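Local coordinates for transcriptional regulator, TetR family (PDB 3ON4), which probably binds DNA through an N-terminal helix-turn-helix domain and so regulates transcription, at residues A[23-28]-A[101-106]; A[87-92]-A[185-190]; A[12-17]-A[40-45]; A[57-62]-A[121-126]. All coordinates share one frame; numbering follows the deposited sequence.

Contact 1 of 4, residues A[23-28]-A[101-106]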
loop_
_atom_site.group_PDB
_atom_site.type_symbol
_atom_site.label_atom_id
_atom_site.label_comp_id
_atom_site.label_asym_id
_atom_site.label_seq_id
_atom_site.Cartn_x
_atom_site.Cartn_y
_atom_site.Cartn_z
ATOM N N ILE A 23 8.908 11.475 1.032
ATOM C CA ILE A 23 8.706 10.025 1.066
ATOM C C ILE A 23 7.208 9.730 1.103
ATOM O O ILE A 23 6.709 8.887 0.319
ATOM C CB ILE A 23 9.452 9.346 2.239
ATOM C CG1 ILE A 23 10.975 9.443 2.010
ATOM C CG2 ILE A 23 8.991 7.875 2.370
ATOM C CD1 ILE A 23 11.818 9.106 3.287
ATOM N N GLN A 24 6.484 10.450 1.951
ATOM C CA GLN A 24 5.038 10.298 2.040
ATOM C C GLN A 24 4.286 10.651 0.762
ATOM O O GLN A 24 3.181 10.159 0.559
ATOM C CB GLN A 24 4.453 11.101 3.195
ATOM C CG GLN A 24 4.834 10.576 4.567
ATOM C CD GLN A 24 4.088 11.296 5.643
ATOM O OE1 GLN A 24 4.566 12.292 6.173
ATOM N NE2 GLN A 24 2.876 10.826 5.943
ATOM N N LYS A 25 4.843 11.541 -0.064
ATOM C CA LYS A 25 4.169 11.952 -1.297
ATOM C C LYS A 25 4.530 10.997 -2.441
ATOM O O LYS A 25 3.658 10.499 -3.157
ATOM C CB LYS A 25 4.555 13.385 -1.689
ATOM C CG LYS A 25 3.973 14.460 -0.761
ATOM C CD LYS A 25 4.495 15.834 -1.085
ATOM C CE LYS A 25 3.888 16.877 -0.174
ATOM N NZ LYS A 25 4.251 18.261 -0.599
ATOM N N ASP A 26 5.825 10.729 -2.582
ATOM C CA ASP A 26 6.364 10.112 -3.811
ATOM C C ASP A 26 7.044 8.784 -3.620
ATOM O O ASP A 26 7.157 8.006 -4.588
ATOM C CB ASP A 26 7.397 11.037 -4.458
ATOM C CG ASP A 26 6.813 12.355 -4.914
ATOM O OD1 ASP A 26 5.586 12.468 -5.160
ATOM O OD2 ASP A 26 7.611 13.310 -5.031
ATOM N N GLY A 27 7.532 8.525 -2.408
ATOM C CA GLY A 27 8.190 7.261 -2.091
ATOM C C GLY A 27 9.696 7.408 -2.051
ATOM O O GLY A 27 10.250 8.267 -2.721
ATOM N N TYR A 28 10.344 6.552 -1.262
ATOM C CA TYR A 28 11.790 6.597 -1.019
ATOM C C TYR A 28 12.641 6.538 -2.273
ATOM O O TYR A 28 13.657 7.178 -2.332
ATOM C CB TYR A 28 12.166 5.427 -0.114
ATOM C CG TYR A 28 13.623 5.346 0.303
ATOM C CD1 TYR A 28 14.127 6.148 1.328
ATOM C CD2 TYR A 28 14.494 4.466 -0.310
ATOM C CE1 TYR A 28 15.457 6.069 1.722
ATOM C CE2 TYR A 28 15.825 4.387 0.078
ATOM C CZ TYR A 28 16.295 5.197 1.106
ATOM O OH TYR A 28 17.612 5.099 1.481
ATOM N N ASN A 101 -4.986 14.339 4.948
ATOM C CA ASN A 101 -5.255 15.752 5.183
ATOM C C ASN A 101 -4.024 16.646 4.912
ATOM O O ASN A 101 -4.170 17.828 4.672
ATOM C CB ASN A 101 -5.708 15.997 6.615
ATOM C CG ASN A 101 -7.040 15.345 6.956
ATOM O OD1 ASN A 101 -7.799 14.907 6.074
ATOM N ND2 ASN A 101 -7.352 15.323 8.259
ATOM N N SER A 102 -2.827 16.077 4.978
ATOM C CA SER A 102 -1.589 16.846 4.793
ATOM C C SER A 102 -1.096 16.671 3.357
ATOM O O SER A 102 -0.326 15.756 3.045
ATOM C CB SER A 102 -0.522 16.391 5.791
ATOM O OG SER A 102 0.685 17.124 5.629
ATOM N N GLU A 103 -1.603 17.515 2.461
ATOM C CA GLU A 103 -1.196 17.498 1.059
ATOM C C GLU A 103 -1.265 16.106 0.415
ATOM O O GLU A 103 -0.371 15.714 -0.330
ATOM C CB GLU A 103 0.200 18.124 0.906
ATOM C CG GLU A 103 0.244 19.581 1.427
ATOM C CD GLU A 103 1.610 20.272 1.300
ATOM O OE1 GLU A 103 2.599 19.626 0.902
ATOM O OE2 GLU A 103 1.677 21.475 1.609
ATOM N N ASN A 104 -2.335 15.381 0.729
ATOM C CA ASN A 104 -2.677 14.103 0.095
ATOM C C ASN A 104 -1.569 13.053 0.250
ATOM O O ASN A 104 -1.376 12.219 -0.634
ATOM C CB ASN A 104 -2.974 14.322 -1.389
ATOM C CG ASN A 104 -3.722 13.168 -2.014
ATOM O OD1 ASN A 104 -4.696 12.659 -1.444
ATOM N ND2 ASN A 104 -3.284 12.751 -3.183
ATOM N N LYS A 105 -0.879 13.089 1.392
ATOM C CA LYS A 105 0.170 12.143 1.699
ATOM C C LYS A 105 -0.311 10.731 2.005
ATOM O O LYS A 105 -1.434 10.515 2.479
ATOM C CB LYS A 105 1.022 12.634 2.864
ATOM C CG LYS A 105 2.004 13.740 2.482
ATOM C CD LYS A 105 2.497 14.474 3.702
ATOM C CE LYS A 105 3.109 15.819 3.368
ATOM N NZ LYS A 105 3.334 16.600 4.612
HETATM N N MSE A 106 0.565 9.771 1.723
HETATM C CA MSE A 106 0.367 8.400 2.165
HETATM C C MSE A 106 1.035 8.231 3.528
HETATM O O MSE A 106 1.926 9.007 3.906
HETATM C CB MSE A 106 0.999 7.452 1.132
HETATM C CG MSE A 106 0.915 5.965 1.418
HETATM SE SE MSE A 106 -0.904 5.346 1.700
HETATM C CE MSE A 106 -0.506 3.529 2.222
HETATM O O HOH W 1 5.141 14.940 6.060
#
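Two carbonyls share the side-chain amide nitrogen of Q24: NE2 donates to M106 O across the contact, at 2.9 Å, and also to L98 O at the end of helix 84-98. The place is a domain junction of the TetR architecture, where the last turn of helix 11-26, from the DNA-binding part, lies against the loop that leads into helix 108-115 of the C-terminal domain. M106 O lies close to the amide plane of Q24, and the bond is only modestly bent (153°). In return, M106 N donates to Q24 O at 2.9 Å and a straighter 164°. The main chain of M106 is thus held on both its N-H and its carbonyl by one residue, whose own carbonyl stands in a last helical turn, where fewer amides follow to take it up.

The other amide atom, Q24 OE1, accepts a bond from a water 2.7 Å away. That water accepts in turn from K105 NZ (2.8 Å), and K105 NZ also donates to S102 OG, so the lysine end is steadied within its own loop. R171 of helix 149-173 adds a further tie, bonding both K25 O and N104 O.

A salt bridge closes the outer side. K25 NZ reaches E103 OE1 at 2.6 Å, meeting the oxygen nearly along its C-O bond. K25 NZ and K105 NZ are 5.5 Å apart, a like-charge pair whose repulsion E103 probably eases. The two lysine chains pass each other at a slant, with K25 CE 3.8 Å from K105 CE.

Contact 2 of 4, residues A[87-92]-A[185-190]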
loop_
_atom_site.group_PDB
_atom_site.type_symbol
_atom_site.label_atom_id
_atom_site.label_comp_id
_atom_site.label_asym_id
_atom_site.label_seq_id
_atom_site.Cartn_x
_atom_site.Cartn_y
_atom_site.Cartn_z
ATOM N N LYS A 87 -10.988 5.584 21.253
ATOM C CA LYS A 87 -9.518 5.602 21.079
ATOM C C LYS A 87 -9.111 5.147 19.660
ATOM O O LYS A 87 -8.224 5.736 19.023
ATOM C CB LYS A 87 -8.833 4.744 22.149
ATOM C CG LYS A 87 -8.941 5.320 23.567
ATOM C CD LYS A 87 -8.322 4.398 24.608
ATOM C CE LYS A 87 -8.450 4.998 26.002
ATOM N NZ LYS A 87 -8.246 4.000 27.088
ATOM N N ILE A 88 -9.780 4.106 19.171
ATOM C CA ILE A 88 -9.562 3.629 17.816
ATOM C C ILE A 88 -10.013 4.703 16.825
ATOM O O ILE A 88 -9.314 4.974 15.859
ATOM C CB ILE A 88 -10.328 2.312 17.510
ATOM C CG1 ILE A 88 -9.932 1.158 18.472
ATOM C CG2 ILE A 88 -10.114 1.929 16.042
ATOM C CD1 ILE A 88 -8.441 0.993 18.651
ATOM N N GLN A 89 -11.179 5.314 17.050
ATOM C CA GLN A 89 -11.649 6.395 16.157
ATOM C C GLN A 89 -10.646 7.561 16.109
ATOM O O GLN A 89 -10.342 8.109 15.034
ATOM C CB GLN A 89 -13.056 6.890 16.577
ATOM C CG GLN A 89 -14.178 5.846 16.376
ATOM C CD GLN A 89 -15.507 6.228 17.029
ATOM O OE1 GLN A 89 -15.547 6.917 18.057
ATOM N NE2 GLN A 89 -16.604 5.750 16.450
ATOM N N LYS A 90 -10.106 7.931 17.266
ATOM C CA LYS A 90 -9.152 9.043 17.330
ATOM C C LYS A 90 -7.800 8.671 16.727
ATOM O O LYS A 90 -7.111 9.528 16.161
ATOM C CB LYS A 90 -8.970 9.542 18.774
ATOM C CG LYS A 90 -10.193 10.180 19.382
ATOM C CD LYS A 90 -10.613 11.509 18.731
ATOM C CE LYS A 90 -11.875 12.045 19.416
ATOM N NZ LYS A 90 -12.475 13.283 18.803
ATOM N N PHE A 91 -7.424 7.399 16.843
ATOM C CA PHE A 91 -6.247 6.880 16.148
ATOM C C PHE A 91 -6.382 7.123 14.649
ATOM O O PHE A 91 -5.460 7.651 14.020
ATOM C CB PHE A 91 -6.054 5.391 16.453
ATOM C CG PHE A 91 -5.328 4.636 15.387
ATOM C CD1 PHE A 91 -3.943 4.626 15.341
ATOM C CD2 PHE A 91 -6.032 3.914 14.439
ATOM C CE1 PHE A 91 -3.283 3.917 14.358
ATOM C CE2 PHE A 91 -5.373 3.202 13.462
ATOM C CZ PHE A 91 -4.018 3.201 13.414
ATOM N N PHE A 92 -7.529 6.771 14.072
ATOM C CA PHE A 92 -7.725 7.014 12.640
ATOM C C PHE A 92 -7.687 8.509 12.302
ATOM O O PHE A 92 -7.033 8.901 11.320
ATOM C CB PHE A 92 -9.007 6.366 12.132
ATOM C CG PHE A 92 -9.152 6.410 10.623
ATOM C CD1 PHE A 92 -8.087 6.081 9.799
ATOM C CD2 PHE A 92 -10.346 6.785 10.039
ATOM C CE1 PHE A 92 -8.223 6.118 8.398
ATOM C CE2 PHE A 92 -10.478 6.836 8.642
ATOM C CZ PHE A 92 -9.419 6.486 7.839
ATOM N N PHE A 185 -16.106 0.435 9.115
ATOM C CA PHE A 185 -15.666 -0.851 9.656
ATOM C C PHE A 185 -15.445 -0.762 11.171
ATOM O O PHE A 185 -15.865 -1.642 11.934
ATOM C CB PHE A 185 -14.386 -1.332 8.972
ATOM C CG PHE A 185 -13.775 -2.564 9.608
ATOM C CD1 PHE A 185 -14.207 -3.826 9.255
ATOM C CD2 PHE A 185 -12.752 -2.450 10.540
ATOM C CE1 PHE A 185 -13.653 -4.966 9.839
ATOM C CE2 PHE A 185 -12.174 -3.578 11.103
ATOM C CZ PHE A 185 -12.633 -4.840 10.755
ATOM N N ILE A 186 -14.794 0.307 11.595
ATOM C CA ILE A 186 -14.501 0.525 13.019
ATOM C C ILE A 186 -15.823 0.605 13.808
ATOM O O ILE A 186 -16.029 -0.122 14.798
ATOM C CB ILE A 186 -13.635 1.807 13.221
ATOM C CG1 ILE A 186 -12.235 1.629 12.633
ATOM C CG2 ILE A 186 -13.531 2.177 14.696
ATOM C CD1 ILE A 186 -11.406 2.951 12.480
ATOM N N ASP A 187 -16.715 1.470 13.330
ATOM C CA ASP A 187 -17.976 1.752 13.993
ATOM C C ASP A 187 -18.873 0.532 14.052
ATOM O O ASP A 187 -19.614 0.365 15.014
ATOM C CB ASP A 187 -18.727 2.877 13.269
ATOM C CG ASP A 187 -18.036 4.222 13.378
ATOM O OD1 ASP A 187 -17.068 4.339 14.177
ATOM O OD2 ASP A 187 -18.478 5.169 12.670
ATOM N N GLN A 188 -18.848 -0.296 13.010
ATOM C CA GLN A 188 -19.737 -1.461 12.964
ATOM C C GLN A 188 -19.153 -2.687 13.679
ATOM O O GLN A 188 -19.909 -3.550 14.133
ATOM C CB GLN A 188 -20.143 -1.803 11.524
ATOM C CG GLN A 188 -20.930 -0.683 10.797
ATOM C CD GLN A 188 -22.226 -0.294 11.500
ATOM O OE1 GLN A 188 -23.102 -1.132 11.724
ATOM N NE2 GLN A 188 -22.355 0.986 11.850
ATOM N N THR A 189 -17.830 -2.745 13.809
ATOM C CA THR A 189 -17.160 -3.939 14.337
ATOM C C THR A 189 -16.844 -3.845 15.827
ATOM O O THR A 189 -16.965 -4.847 16.533
ATOM C CB THR A 189 -15.858 -4.272 13.556
ATOM O OG1 THR A 189 -16.141 -4.292 12.152
ATOM C CG2 THR A 189 -15.297 -5.651 13.970
ATOM N N ILE A 190 -16.468 -2.658 16.307
ATOM C CA ILE A 190 -16.064 -2.469 17.715
ATOM C C ILE A 190 -17.230 -2.105 18.636
ATOM O O ILE A 190 -18.073 -1.294 18.272
ATOM C CB ILE A 190 -14.998 -1.364 17.854
ATOM C CG1 ILE A 190 -13.704 -1.776 17.165
ATOM C CG2 ILE A 190 -14.721 -1.050 19.333
ATOM C CD1 ILE A 190 -12.705 -0.667 17.104
#
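I88 meets two isoleucines at once, I186 on the last helix and I190 just beyond its end. Its CG2, anti to the backbone N, touches I186 CG2 at 3.7 Å, while its CG1 lies 3.6 Å from I190 CD1. That one methyl of I190 is close to both branches of I88, and I190 is itself the residue at which helix 177-189 gives up helical geometry. L138 and V141 of helix 121-144 also pack on I88, which makes this the buried side of the contact.

One residue on, Q89 turns to the polar margin. Its extended side chain passes I186 CG2 with CG at 4.1 Å, and NE2 then donates to D187 OD1 at 2.7 Å. The carboxylate oxygen is practically in the amide plane of Q89, yet the donor approaches from above the carboxylate plane, and the two flat groups stand 80° apart. R183 forms a salt bridge to the same OD1, so this oxygen has two partners.

A turn further, F92 offers its CB rather than its ring to I186 CD1, at 4.2 Å. The extended chi2 of I186 (166°) sends CD1 out to it. On the same last helix F185 packs on Q158 of the second subunit.

The short helical segments run antiparallel (175°) with axes 10.4 Å apart, a spacing bridged mainly by the isoleucine side chains. Such side-by-side packing, here joining helix 84-98 to the final helix, belongs to the all-helical C-terminal domain of TetR-family regulators.

Contact 3 of 4, residues A[12-17]-A[40-45]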
loop_
_atom_site.group_PDB
_atom_site.type_symbol
_atom_site.label_atom_id
_atom_site.label_comp_id
_atom_site.label_asym_id
_atom_site.label_seq_id
_atom_site.Cartn_x
_atom_site.Cartn_y
_atom_site.Cartn_z
ATOM N N LYS A 12 19.357 19.721 10.554
ATOM C CA LYS A 12 19.002 18.302 10.641
ATOM C C LYS A 12 17.486 18.109 10.673
ATOM O O LYS A 12 16.945 17.274 9.937
ATOM C CB LYS A 12 19.620 17.661 11.867
ATOM C CG LYS A 12 19.625 16.147 11.851
ATOM C CD LYS A 12 20.459 15.579 12.993
ATOM C CE LYS A 12 20.506 14.065 12.908
ATOM N NZ LYS A 12 21.359 13.465 13.954
ATOM N N GLU A 13 16.821 18.881 11.523
ATOM C CA GLU A 13 15.375 18.773 11.662
ATOM C C GLU A 13 14.664 19.183 10.380
ATOM O O GLU A 13 13.699 18.542 9.977
ATOM C CB GLU A 13 14.833 19.576 12.857
ATOM C CG GLU A 13 13.290 19.686 12.786
ATOM C CD GLU A 13 12.611 19.916 14.116
ATOM O OE1 GLU A 13 13.258 20.451 15.038
ATOM O OE2 GLU A 13 11.410 19.567 14.220
ATOM N N ARG A 14 15.134 20.232 9.717
ATOM C CA ARG A 14 14.465 20.654 8.480
ATOM C C ARG A 14 14.651 19.606 7.377
ATOM O O ARG A 14 13.748 19.389 6.544
ATOM C CB ARG A 14 14.928 22.044 8.040
ATOM C CG ARG A 14 14.557 23.147 9.009
ATOM C CD ARG A 14 14.463 24.519 8.335
ATOM N NE ARG A 14 15.549 24.784 7.395
ATOM C CZ ARG A 14 15.536 25.725 6.447
ATOM N NH1 ARG A 14 16.594 25.869 5.669
ATOM N NH2 ARG A 14 14.478 26.521 6.268
ATOM N N ILE A 15 15.806 18.937 7.375
ATOM C CA ILE A 15 16.068 17.870 6.397
ATOM C C ILE A 15 15.113 16.718 6.659
ATOM O O ILE A 15 14.460 16.208 5.747
ATOM C CB ILE A 15 17.538 17.336 6.439
ATOM C CG1 ILE A 15 18.507 18.381 5.903
ATOM C CG2 ILE A 15 17.630 16.027 5.618
ATOM C CD1 ILE A 15 19.994 18.185 6.314
ATOM N N LEU A 16 15.014 16.319 7.921
ATOM C CA LEU A 16 14.123 15.235 8.288
ATOM C C LEU A 16 12.665 15.554 7.898
ATOM O O LEU A 16 11.974 14.709 7.320
ATOM C CB LEU A 16 14.220 14.930 9.777
ATOM C CG LEU A 16 15.509 14.221 10.205
ATOM C CD1 LEU A 16 15.690 14.324 11.738
ATOM C CD2 LEU A 16 15.504 12.770 9.717
ATOM N N ALA A 17 12.232 16.776 8.180
ATOM C CA ALA A 17 10.824 17.140 7.922
ATOM C C ALA A 17 10.472 17.124 6.424
ATOM O O ALA A 17 9.391 16.624 6.030
ATOM C CB ALA A 17 10.481 18.492 8.576
ATOM N N ILE A 40 14.651 23.404 0.389
ATOM C CA ILE A 40 14.909 24.244 1.562
ATOM C C ILE A 40 16.171 25.107 1.426
ATOM O O ILE A 40 16.627 25.730 2.396
ATOM C CB ILE A 40 14.904 23.408 2.871
ATOM C CG1 ILE A 40 16.003 22.336 2.873
ATOM C CG2 ILE A 40 13.513 22.756 3.064
ATOM C CD1 ILE A 40 16.264 21.693 4.256
ATOM N N ASN A 41 16.716 25.155 0.211
ATOM C CA ASN A 41 17.819 26.035 -0.136
ATOM C C ASN A 41 19.046 25.890 0.771
ATOM O O ASN A 41 19.531 26.867 1.320
ATOM C CB ASN A 41 17.332 27.497 -0.210
ATOM C CG ASN A 41 16.325 27.721 -1.331
ATOM O OD1 ASN A 41 16.301 26.967 -2.326
ATOM N ND2 ASN A 41 15.494 28.771 -1.198
ATOM N N ILE A 42 19.524 24.655 0.909
ATOM C CA ILE A 42 20.823 24.341 1.548
ATOM C C ILE A 42 21.691 23.585 0.537
ATOM O O ILE A 42 21.204 23.132 -0.490
ATOM C CB ILE A 42 20.658 23.496 2.867
ATOM C CG1 ILE A 42 20.035 22.128 2.556
ATOM C CG2 ILE A 42 19.840 24.296 3.908
ATOM C CD1 ILE A 42 19.822 21.200 3.748
ATOM N N LYS A 43 22.988 23.475 0.817
ATOM C CA LYS A 43 23.904 22.749 -0.073
ATOM C C LYS A 43 23.656 21.255 0.053
ATOM O O LYS A 43 23.393 20.773 1.155
ATOM C CB LYS A 43 25.347 23.082 0.276
ATOM C CG LYS A 43 25.688 24.569 0.124
ATOM C CD LYS A 43 27.083 24.918 0.659
ATOM C CE LYS A 43 27.269 26.427 0.748
ATOM N NZ LYS A 43 28.624 26.823 1.206
ATOM N N THR A 44 23.710 20.525 -1.070
ATOM C CA THR A 44 23.525 19.064 -1.054
ATOM C C THR A 44 24.572 18.463 -0.125
ATOM O O THR A 44 24.329 17.463 0.538
ATOM C CB THR A 44 23.620 18.448 -2.482
ATOM O OG1 THR A 44 22.625 19.052 -3.328
ATOM C CG2 THR A 44 23.404 16.926 -2.466
ATOM N N ALA A 45 25.732 19.109 -0.053
ATOM C CA ALA A 45 26.819 18.662 0.817
ATOM C C ALA A 45 26.471 18.745 2.314
ATOM O O ALA A 45 27.014 17.970 3.110
ATOM C CB ALA A 45 28.108 19.455 0.512
HETATM O O HOH W 2 16.793 28.034 3.989
#
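The helical segment 12-17 faces a bend of the chain at 40-45, R14 and I40 being the nearest pair with CA atoms 7.8 Å apart; the bend begins at N41, whose positive phi ends the helical run before it, and the chain continues extended until helix 44-50 starts.

I40 and I42 flank this turn and both point at the helix. In each, CG1 sits between the backbone N and the carbonyl carbon (chi1 62° and 63°), the crowded position, and chi2 is extended. I42 CD1 lies 3.8 Å from I15 CG1, the two side chains crossing at a slant. I40 CD1 reaches the root of R14, 4.0 Å from R14 CB, and also comes to 4.3 Å from I15 CG1.

In chain order this is the helix-turn-helix: helix 33-40, the turn just described, and helix 44-50, with the predicted DNA-binding motif covering all three. Helix 11-26 backs that unit, and I15 is its buried contact point, packing also on I36, on I47 of the second helix and on L57 of helix 54-77. T44, at the far side of the turn, rests on F33 and A37.

The outer edge is polar and less certain, since R14 is modelled in two conformers. In the one described here, its chain bends at chi3 (-43°), and the guanidinium has I40 CB over one face, toward the rim. I42 CG2 comes to the edge, 4.0 Å from R14 NH1. A water in the guanidinium plane accepts from R14 NH1 at 2.7 Å and donates to I40 O at 2.8 Å.

Contact 4 of 4, residues A[57-62]-A[121-126]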
loop_
_atom_site.group_PDB
_atom_site.type_symbol
_atom_site.label_atom_id
_atom_site.label_comp_id
_atom_site.label_asym_id
_atom_site.label_seq_id
_atom_site.Cartn_x
_atom_site.Cartn_y
_atom_site.Cartn_z
ATOM N N LEU A 57 19.535 8.565 6.129
ATOM C CA LEU A 57 18.394 9.467 6.215
ATOM C C LEU A 57 17.120 8.638 6.330
ATOM O O LEU A 57 16.268 8.940 7.177
ATOM C CB LEU A 57 18.333 10.410 5.015
ATOM C CG LEU A 57 17.114 11.330 4.917
ATOM C CD1 LEU A 57 17.012 12.208 6.170
ATOM C CD2 LEU A 57 17.201 12.199 3.643
ATOM N N GLY A 58 16.985 7.594 5.509
ATOM C CA GLY A 58 15.815 6.731 5.587
ATOM C C GLY A 58 15.579 6.189 7.007
ATOM O O GLY A 58 14.470 6.253 7.530
ATOM N N VAL A 59 16.619 5.645 7.624
ATOM C CA VAL A 59 16.540 5.100 8.982
ATOM C C VAL A 59 16.089 6.174 9.976
ATOM O O VAL A 59 15.202 5.952 10.813
ATOM C CB VAL A 59 17.903 4.511 9.409
ATOM C CG1 VAL A 59 17.985 4.273 10.933
ATOM C CG2 VAL A 59 18.188 3.222 8.640
ATOM N N ALA A 60 16.715 7.334 9.877
ATOM C CA ALA A 60 16.442 8.434 10.786
ATOM C C ALA A 60 15.004 8.996 10.614
ATOM O O ALA A 60 14.334 9.300 11.603
ATOM C CB ALA A 60 17.517 9.555 10.612
ATOM N N VAL A 61 14.520 9.094 9.374
ATOM C CA VAL A 61 13.163 9.570 9.107
ATOM C C VAL A 61 12.131 8.609 9.726
ATOM O O VAL A 61 11.204 9.040 10.409
ATOM C CB VAL A 61 12.885 9.703 7.584
ATOM C CG1 VAL A 61 11.379 9.931 7.323
ATOM C CG2 VAL A 61 13.722 10.844 7.000
ATOM N N ILE A 62 12.305 7.310 9.521
ATOM C CA ILE A 62 11.306 6.363 10.038
ATOM C C ILE A 62 11.365 6.354 11.564
ATOM O O ILE A 62 10.334 6.341 12.217
ATOM C CB ILE A 62 11.456 4.935 9.525
ATOM C CG1 ILE A 62 11.402 4.878 8.014
ATOM C CG2 ILE A 62 10.304 4.054 10.096
ATOM C CD1 ILE A 62 12.015 3.582 7.414
ATOM N N VAL A 121 18.425 -3.353 4.673
ATOM C CA VAL A 121 17.852 -4.064 5.813
ATOM C C VAL A 121 17.618 -3.136 7.026
ATOM O O VAL A 121 16.618 -3.274 7.747
ATOM C CB VAL A 121 18.742 -5.252 6.228
ATOM C CG1 VAL A 121 18.292 -5.833 7.561
ATOM C CG2 VAL A 121 18.748 -6.316 5.114
ATOM N N SER A 122 18.515 -2.173 7.242
ATOM C CA SER A 122 18.312 -1.225 8.347
ATOM C C SER A 122 16.951 -0.523 8.240
ATOM O O SER A 122 16.246 -0.331 9.237
ATOM C CB SER A 122 19.435 -0.188 8.389
ATOM O OG SER A 122 19.427 0.576 7.186
ATOM N N ILE A 123 16.554 -0.159 7.032
ATOM C CA ILE A 123 15.296 0.558 6.862
ATOM C C ILE A 123 14.122 -0.411 6.997
ATOM O O ILE A 123 13.091 -0.085 7.610
ATOM C CB ILE A 123 15.269 1.315 5.522
ATOM C CG1 ILE A 123 16.405 2.370 5.500
ATOM C CG2 ILE A 123 13.947 1.989 5.299
ATOM C CD1 ILE A 123 16.482 3.144 4.171
ATOM N N GLN A 124 14.261 -1.583 6.391
ATOM C CA GLN A 124 13.277 -2.657 6.552
ATOM C C GLN A 124 12.940 -2.886 8.025
ATOM O O GLN A 124 11.769 -2.935 8.403
ATOM C CB GLN A 124 13.806 -3.969 5.955
ATOM C CG GLN A 124 13.870 -3.992 4.443
ATOM C CD GLN A 124 14.319 -5.336 3.912
ATOM O OE1 GLN A 124 14.939 -6.119 4.629
ATOM N NE2 GLN A 124 14.043 -5.593 2.657
ATOM N N ASN A 125 13.975 -3.035 8.846
ATOM C CA ASN A 125 13.801 -3.284 10.278
ATOM C C ASN A 125 13.099 -2.108 11.007
ATOM O O ASN A 125 12.242 -2.320 11.872
ATOM C CB ASN A 125 15.140 -3.696 10.932
ATOM C CG ASN A 125 15.591 -5.097 10.497
ATOM O OD1 ASN A 125 14.904 -5.773 9.727
ATOM N ND2 ASN A 125 16.747 -5.525 10.974
ATOM N N GLN A 126 13.385 -0.874 10.608
ATOM C CA GLN A 126 12.679 0.269 11.212
ATOM C C GLN A 126 11.217 0.299 10.788
ATOM O O GLN A 126 10.322 0.607 11.591
ATOM C CB GLN A 126 13.338 1.598 10.848
ATOM C CG GLN A 126 14.712 1.767 11.379
ATOM C CD GLN A 126 14.775 1.942 12.888
ATOM O OE1 GLN A 126 13.824 2.413 13.531
ATOM N NE2 GLN A 126 15.899 1.546 13.462
#
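I62 and I123 lie across each other at about a right angle, and they meet tightly: I62 CD1 is 3.3 Å from I123 CG2, closer than carbons usually come. The extended chi2 of I62 (160°) carries CD1 toward helix 121-144, while the CG1 branch of I123 reaches V59 and G58. On that branch I123 CG1 lies 3.7 Å from V59 CG2, and CD1 ends against the backbone of G58, 3.9 Å from G58 CA. Glycine has no side chain here, and the isoleucine tip takes up the side of the helix that a beta carbon would face. F112 packs on both I62 and I123.

V59 and Q126 form the second crossed pair, again near a right angle, but they touch lightly, V59 CG1 to Q126 CG at 4.1 Å. The Q126 chain bends at chi2, and its CB rests 4.0 Å from I62 CG2. The other methyl of V59, CG2, comes within 3.3 Å of S122 OG, a hydroxyl whose polar partner is E55, one turn back on helix 54-77.

The segments run nearly parallel (9°), their axes 8.9 Å apart, and are joined by apolar contacts. Helix 54-77 starts within the DNA-binding part and runs into the C-terminal domain, the connecting helix of the TetR fold; helix 121-144 packs on its first half at the domain junction, an arrangement consistent with coupling between the two domains.

Overall arrangement
Contacts 1, 3 and 4 form a connected series from the helix-turn-helix to the domain junction. Contacts 1 and 3 share helix 11-26, with centres 18 Å apart. Contact 4 touches both: Y28 OH of contact 1 lies 3.5 Å from I123 CD1, and L16 CD2 of contact 3 lies 3.8 Å from V61 CG2. Contact 2 stands apart within the C-terminal domain, its centre 37 Å from that of contact 3, on the opposite side of the chain's centre. The bound sodium ion, at S114 and D115, is nearest the junction, about 8 Å from the side chain of M106 and about 12 Å from that of I123.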